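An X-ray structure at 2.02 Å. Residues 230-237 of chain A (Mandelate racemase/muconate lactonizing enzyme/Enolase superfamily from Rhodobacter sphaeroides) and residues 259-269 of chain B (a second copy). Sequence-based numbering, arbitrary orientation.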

ATOM      1  N   PHE A 230       9.416  13.528   3.968  1.00 15.31           N
ATOM      2  CA  PHE A 230      10.028  12.214   3.742  1.00 15.81           C
ATOM      3  C   PHE A 230       9.064  11.190   3.149  1.00 17.09           C
ATOM      4  O   PHE A 230       7.854  11.466   3.057  1.00 16.31           O
ATOM      5  CB  PHE A 230      10.553  11.665   5.076  1.00 15.05           C
ATOM      6  CG  PHE A 230      11.514  12.587   5.786  1.00 14.93           C
ATOM      7  CD1 PHE A 230      12.776  12.872   5.232  1.00 13.92           C
ATOM      8  CD2 PHE A 230      11.162  13.161   7.006  1.00 12.26           C
ATOM      9  CE1 PHE A 230      13.671  13.727   5.896  1.00 14.22           C
ATOM     10  CE2 PHE A 230      12.044  14.019   7.677  1.00 13.86           C
ATOM     11  CZ  PHE A 230      13.299  14.303   7.127  1.00 12.81           C
ATOM     12  N   ASP A 231       9.593  10.010   2.771  1.00 17.97           N
ATOM     13  CA  ASP A 231       8.758   8.829   2.472  1.00 19.58           C
ATOM     14  C   ASP A 231       7.632   8.780   3.497  1.00 19.21           C
ATOM     15  O   ASP A 231       7.884   9.007   4.677  1.00 19.47           O
ATOM     16  CB  ASP A 231       9.519   7.494   2.663  1.00 20.41           C
ATOM     17  CG  ASP A 231      10.628   7.257   1.655  1.00 23.58           C
ATOM     18  OD1 ASP A 231      10.789   8.022   0.681  1.00 26.48           O
ATOM     19  OD2 ASP A 231      11.341   6.240   1.853  1.00 28.08           O
ATOM     20  N   ALA A 232       6.424   8.418   3.063  1.00 19.56           N
ATOM     21  CA  ALA A 232       5.256   8.356   3.958  1.00 19.96           C
ATOM     22  C   ALA A 232       5.462   7.457   5.185  1.00 20.24           C
ATOM     23  O   ALA A 232       5.014   7.782   6.299  1.00 21.00           O
ATOM     24  CB  ALA A 232       4.018   7.922   3.183  1.00 20.06           C
ATOM     25  N   GLY A 233       6.139   6.331   4.987  1.00 19.51           N
ATOM     26  CA  GLY A 233       6.408   5.399   6.089  1.00 18.42           C
ATOM     27  C   GLY A 233       7.607   5.722   6.967  1.00 17.89           C
ATOM     28  O   GLY A 233       7.808   5.071   7.998  1.00 16.74           O
ATOM     29  N   ALA A 234       8.400   6.727   6.575  1.00 17.21           N
ATOM     30  CA  ALA A 234       9.622   7.091   7.331  1.00 16.65           C
ATOM     31  C   ALA A 234       9.317   7.917   8.584  1.00 15.85           C
ATOM     32  O   ALA A 234       9.640   9.098   8.650  1.00 15.44           O
ATOM     33  CB  ALA A 234      10.627   7.815   6.435  1.00 15.95           C
ATOM     34  N   LEU A 235       8.741   7.264   9.587  1.00 15.26           N
ATOM     35  CA  LEU A 235       8.252   7.929  10.786  1.00 15.86           C
ATOM     36  C   LEU A 235       9.380   8.402  11.700  1.00 15.81           C
ATOM     37  O   LEU A 235       9.291   9.470  12.303  1.00 15.70           O
ATOM     38  CB  LEU A 235       7.297   7.013  11.558  1.00 15.39           C
ATOM     39  CG  LEU A 235       6.163   6.406  10.727  1.00 17.43           C
ATOM     40  CD1 LEU A 235       5.367   5.419  11.569  1.00 16.94           C
ATOM     41  CD2 LEU A 235       5.269   7.481  10.072  1.00 18.79           C
ATOM     42  N   ALA A 236      10.435   7.602  11.792  1.00 15.84           N
ATOM     43  CA  ALA A 236      11.608   7.967  12.584  1.00 16.18           C
ATOM     44  C   ALA A 236      12.305   9.206  11.986  1.00 15.51           C
ATOM     45  O   ALA A 236      12.739  10.090  12.725  1.00 15.34           O
ATOM     46  CB  ALA A 236      12.572   6.777  12.712  1.00 15.73           C
ATOM     47  N   ALA A 237      12.391   9.264  10.656  1.00 15.42           N
ATOM     48  CA  ALA A 237      12.896  10.463   9.968  1.00 14.66           C
ATOM     49  C   ALA A 237      12.059  11.716  10.327  1.00 15.08           C
ATOM     50  O   ALA A 237      12.625  12.773  10.652  1.00 15.42           O
ATOM     51  CB  ALA A 237      12.947  10.246   8.468  1.00 14.08           C
TER
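Chain B (259-269) FHMAQHLMDYG

Chain B lies on chain A as a helix, with residues a turn apart, H260(B), H264(B) and Y268(B), presented to a type I turn from D231(A) to A234(A) and to the start of the helix that follows. The two stretches run in the same general sense, so contacts advance in step from H260(B) against the turn to Y268(B) against L235(A) and A236(A).

H260(B) covers the most surface. Its NE2 donates a nearly straight hydrogen bond to OD2 of D231(A), 2.8 Å away, near the plane of the ring, which leaves one face free to receive CB of A234(A), 4.1 Å from the ring centroid. Imidazole suits this place because it offers a polar edge and a flat face at once. The backbones come closest here, G233(A) CA lying 5.3 Å from H260(B) CA; an ideal CB on the glycine would fall 2.8 Å from H260(B) CB, a clash.

One turn on, H264(B) repeats the pattern: NE2 donates to the carbonyl O of G233(A) at 2.7 Å, while CD1 of L235(A) packs over a face, 3.8 Å from the centroid. L235(A), pointing toward chain B, also reaches Y268(B), its CD1 4.1 Å from CE2; the same CD1 methyl thus touches both aromatic rings, and leucine is long enough to carry it there.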

ATOM      1  N   PHE B 259      10.380  -1.247   3.225  1.00 12.82           N
ATOM      2  CA  PHE B 259      11.268  -1.372   4.375  1.00 13.09           C
ATOM      3  C   PHE B 259      10.707  -0.759   5.653  1.00 13.20           C
ATOM      4  O   PHE B 259      10.875  -1.325   6.737  1.00 13.71           O
ATOM      5  CB  PHE B 259      12.649  -0.741   4.088  1.00 13.10           C
ATOM      6  CG  PHE B 259      13.521  -0.639   5.298  1.00 12.13           C
ATOM      7  CD1 PHE B 259      14.274  -1.730   5.722  1.00 11.57           C
ATOM      8  CD2 PHE B 259      13.573   0.534   6.032  1.00 11.62           C
ATOM      9  CE1 PHE B 259      15.096  -1.646   6.833  1.00 12.05           C
ATOM     10  CE2 PHE B 259      14.380   0.619   7.159  1.00 13.06           C
ATOM     11  CZ  PHE B 259      15.147  -0.464   7.559  1.00 12.15           C
ATOM     12  N   HIS B 260      10.042   0.389   5.528  1.00 13.22           N
ATOM     13  CA  HIS B 260       9.492   1.081   6.702  1.00 13.58           C
ATOM     14  C   HIS B 260       8.522   0.254   7.520  1.00 13.64           C
ATOM     15  O   HIS B 260       8.605   0.247   8.740  1.00 13.76           O
ATOM     16  CB  HIS B 260       8.840   2.411   6.298  1.00 13.74           C
ATOM     17  CG  HIS B 260       9.753   3.294   5.504  1.00 15.47           C
ATOM     18  ND1 HIS B 260      10.970   3.714   5.985  1.00 16.53           N
ATOM     19  CD2 HIS B 260       9.636   3.818   4.258  1.00 14.55           C
ATOM     20  CE1 HIS B 260      11.578   4.446   5.065  1.00 17.01           C
ATOM     21  NE2 HIS B 260      10.787   4.528   4.010  1.00 16.02           N
ATOM     22  N   MET B 261       7.602  -0.429   6.845  1.00 13.40           N
ATOM     23  CA  MET B 261       6.674  -1.319   7.522  1.00 13.39           C
ATOM     24  C   MET B 261       7.372  -2.392   8.360  1.00 13.81           C
ATOM     25  O   MET B 261       6.918  -2.700   9.479  1.00 13.36           O
ATOM     26  CB  MET B 261       5.710  -1.957   6.517  1.00 13.53           C
ATOM     27  CG  MET B 261       4.815  -0.923   5.802  1.00 14.54           C
ATOM     28  SD  MET B 261       3.728  -1.671   4.560  1.00 14.38           S
ATOM     29  CE  MET B 261       2.504  -2.453   5.623  1.00 13.65           C
ATOM     30  N   ALA B 262       8.452  -2.970   7.820  1.00 13.11           N
ATOM     31  CA  ALA B 262       9.268  -3.921   8.568  1.00 13.80           C
ATOM     32  C   ALA B 262       9.933  -3.216   9.748  1.00 13.30           C
ATOM     33  O   ALA B 262       9.916  -3.709  10.873  1.00 14.20           O
ATOM     34  CB  ALA B 262      10.339  -4.595   7.647  1.00 12.71           C
ATOM     35  N   GLN B 263      10.510  -2.048   9.488  1.00 13.48           N
ATOM     36  CA  GLN B 263      11.158  -1.287  10.554  1.00 14.23           C
ATOM     37  C   GLN B 263      10.189  -0.874  11.667  1.00 13.39           C
ATOM     38  O   GLN B 263      10.559  -0.907  12.839  1.00 13.71           O
ATOM     39  CB  GLN B 263      11.914  -0.080   9.996  1.00 14.19           C
ATOM     40  CG  GLN B 263      12.573   0.745  11.083  1.00 18.72           C
ATOM     41  CD  GLN B 263      13.679   1.640  10.574  1.00 26.70           C
ATOM     42  OE1 GLN B 263      14.829   1.545  11.027  1.00 33.00           O
ATOM     43  NE2 GLN B 263      13.350   2.515   9.631  1.00 27.50           N
ATOM     44  N   HIS B 264       8.947  -0.535  11.317  1.00 13.90           N
ATOM     45  CA  HIS B 264       7.920  -0.227  12.335  1.00 14.13           C
ATOM     46  C   HIS B 264       7.761  -1.391  13.294  1.00 14.07           C
ATOM     47  O   HIS B 264       7.755  -1.195  14.501  1.00 13.73           O
ATOM     48  CB  HIS B 264       6.556   0.088  11.705  1.00 14.26           C
ATOM     49  CG  HIS B 264       6.578   1.283  10.804  1.00 14.17           C
ATOM     50  ND1 HIS B 264       5.631   1.497   9.826  1.00 17.30           N
ATOM     51  CD2 HIS B 264       7.472   2.298  10.697  1.00 14.94           C
ATOM     52  CE1 HIS B 264       5.926   2.609   9.170  1.00 16.44           C
ATOM     53  NE2 HIS B 264       7.040   3.109   9.677  1.00 17.46           N
ATOM     54  N   LEU B 265       7.654  -2.608  12.755  1.00 14.25           N
ATOM     55  CA  LEU B 265       7.520  -3.792  13.624  1.00 15.23           C
ATOM     56  C   LEU B 265       8.762  -4.042  14.468  1.00 14.92           C
ATOM     57  O   LEU B 265       8.647  -4.384  15.636  1.00 14.97           O
ATOM     58  CB  LEU B 265       7.217  -5.040  12.807  1.00 16.15           C
ATOM     59  CG  LEU B 265       5.776  -5.138  12.344  1.00 17.99           C
ATOM     60  CD1 LEU B 265       5.752  -6.083  11.168  1.00 18.43           C
ATOM     61  CD2 LEU B 265       4.894  -5.617  13.525  1.00 20.62           C
ATOM     62  N   MET B 266       9.938  -3.873  13.863  1.00 14.97           N
ATOM     63  CA  MET B 266      11.205  -4.082  14.563  1.00 14.84           C
ATOM     64  C   MET B 266      11.403  -3.073  15.695  1.00 15.54           C
ATOM     65  O   MET B 266      11.732  -3.464  16.809  1.00 14.99           O
ATOM     66  CB  MET B 266      12.389  -4.063  13.590  1.00 13.60           C
ATOM     67  CG  MET B 266      12.424  -5.292  12.659  1.00 14.30           C
ATOM     68  SD  MET B 266      13.932  -5.460  11.662  1.00 17.00           S
ATOM     69  CE  MET B 266      13.788  -4.129  10.489  1.00 14.53           C
ATOM     70  N   ASP B 267      11.175  -1.789  15.408  1.00 15.72           N
ATOM     71  CA  ASP B 267      11.528  -0.722  16.347  1.00 17.18           C
ATOM     72  C   ASP B 267      10.386  -0.312  17.244  1.00 17.44           C
ATOM     73  O   ASP B 267      10.605  -0.049  18.416  1.00 20.20           O
ATOM     74  CB  ASP B 267      12.114   0.507  15.615  1.00 16.93           C
ATOM     75  CG  ASP B 267      13.540   0.275  15.164  1.00 18.48           C
ATOM     76  OD1 ASP B 267      14.150  -0.691  15.660  1.00 20.00           O
ATOM     77  OD2 ASP B 267      14.053   1.026  14.298  1.00 20.04           O
ATOM     78  N   TYR B 268       9.172  -0.271  16.721  1.00 16.78           N
ATOM     79  CA  TYR B 268       8.028   0.123  17.551  1.00 16.56           C
ATOM     80  C   TYR B 268       7.296  -1.085  18.128  1.00 17.01           C
ATOM     81  O   TYR B 268       6.722  -1.003  19.210  1.00 16.70           O
ATOM     82  CB  TYR B 268       7.051   1.021  16.767  1.00 15.96           C
ATOM     83  CG  TYR B 268       7.711   2.241  16.120  1.00 17.12           C
ATOM     84  CD1 TYR B 268       8.647   3.017  16.826  1.00 17.30           C
ATOM     85  CD2 TYR B 268       7.387   2.621  14.817  1.00 16.24           C
ATOM     86  CE1 TYR B 268       9.246   4.149  16.248  1.00 18.81           C
ATOM     87  CE2 TYR B 268       7.980   3.749  14.224  1.00 19.30           C
ATOM     88  CZ  TYR B 268       8.894   4.507  14.946  1.00 18.88           C
ATOM     89  OH  TYR B 268       9.472   5.603  14.360  1.00 20.29           O
ATOM     90  N   GLY B 269       7.311  -2.193  17.394  1.00 17.10           N
ATOM     91  CA  GLY B 269       6.692  -3.436  17.859  1.00 18.86           C
ATOM     92  C   GLY B 269       7.608  -4.356  18.667  1.00 19.08           C
ATOM     93  O   GLY B 269       7.135  -5.294  19.282  1.00 18.95           O
TER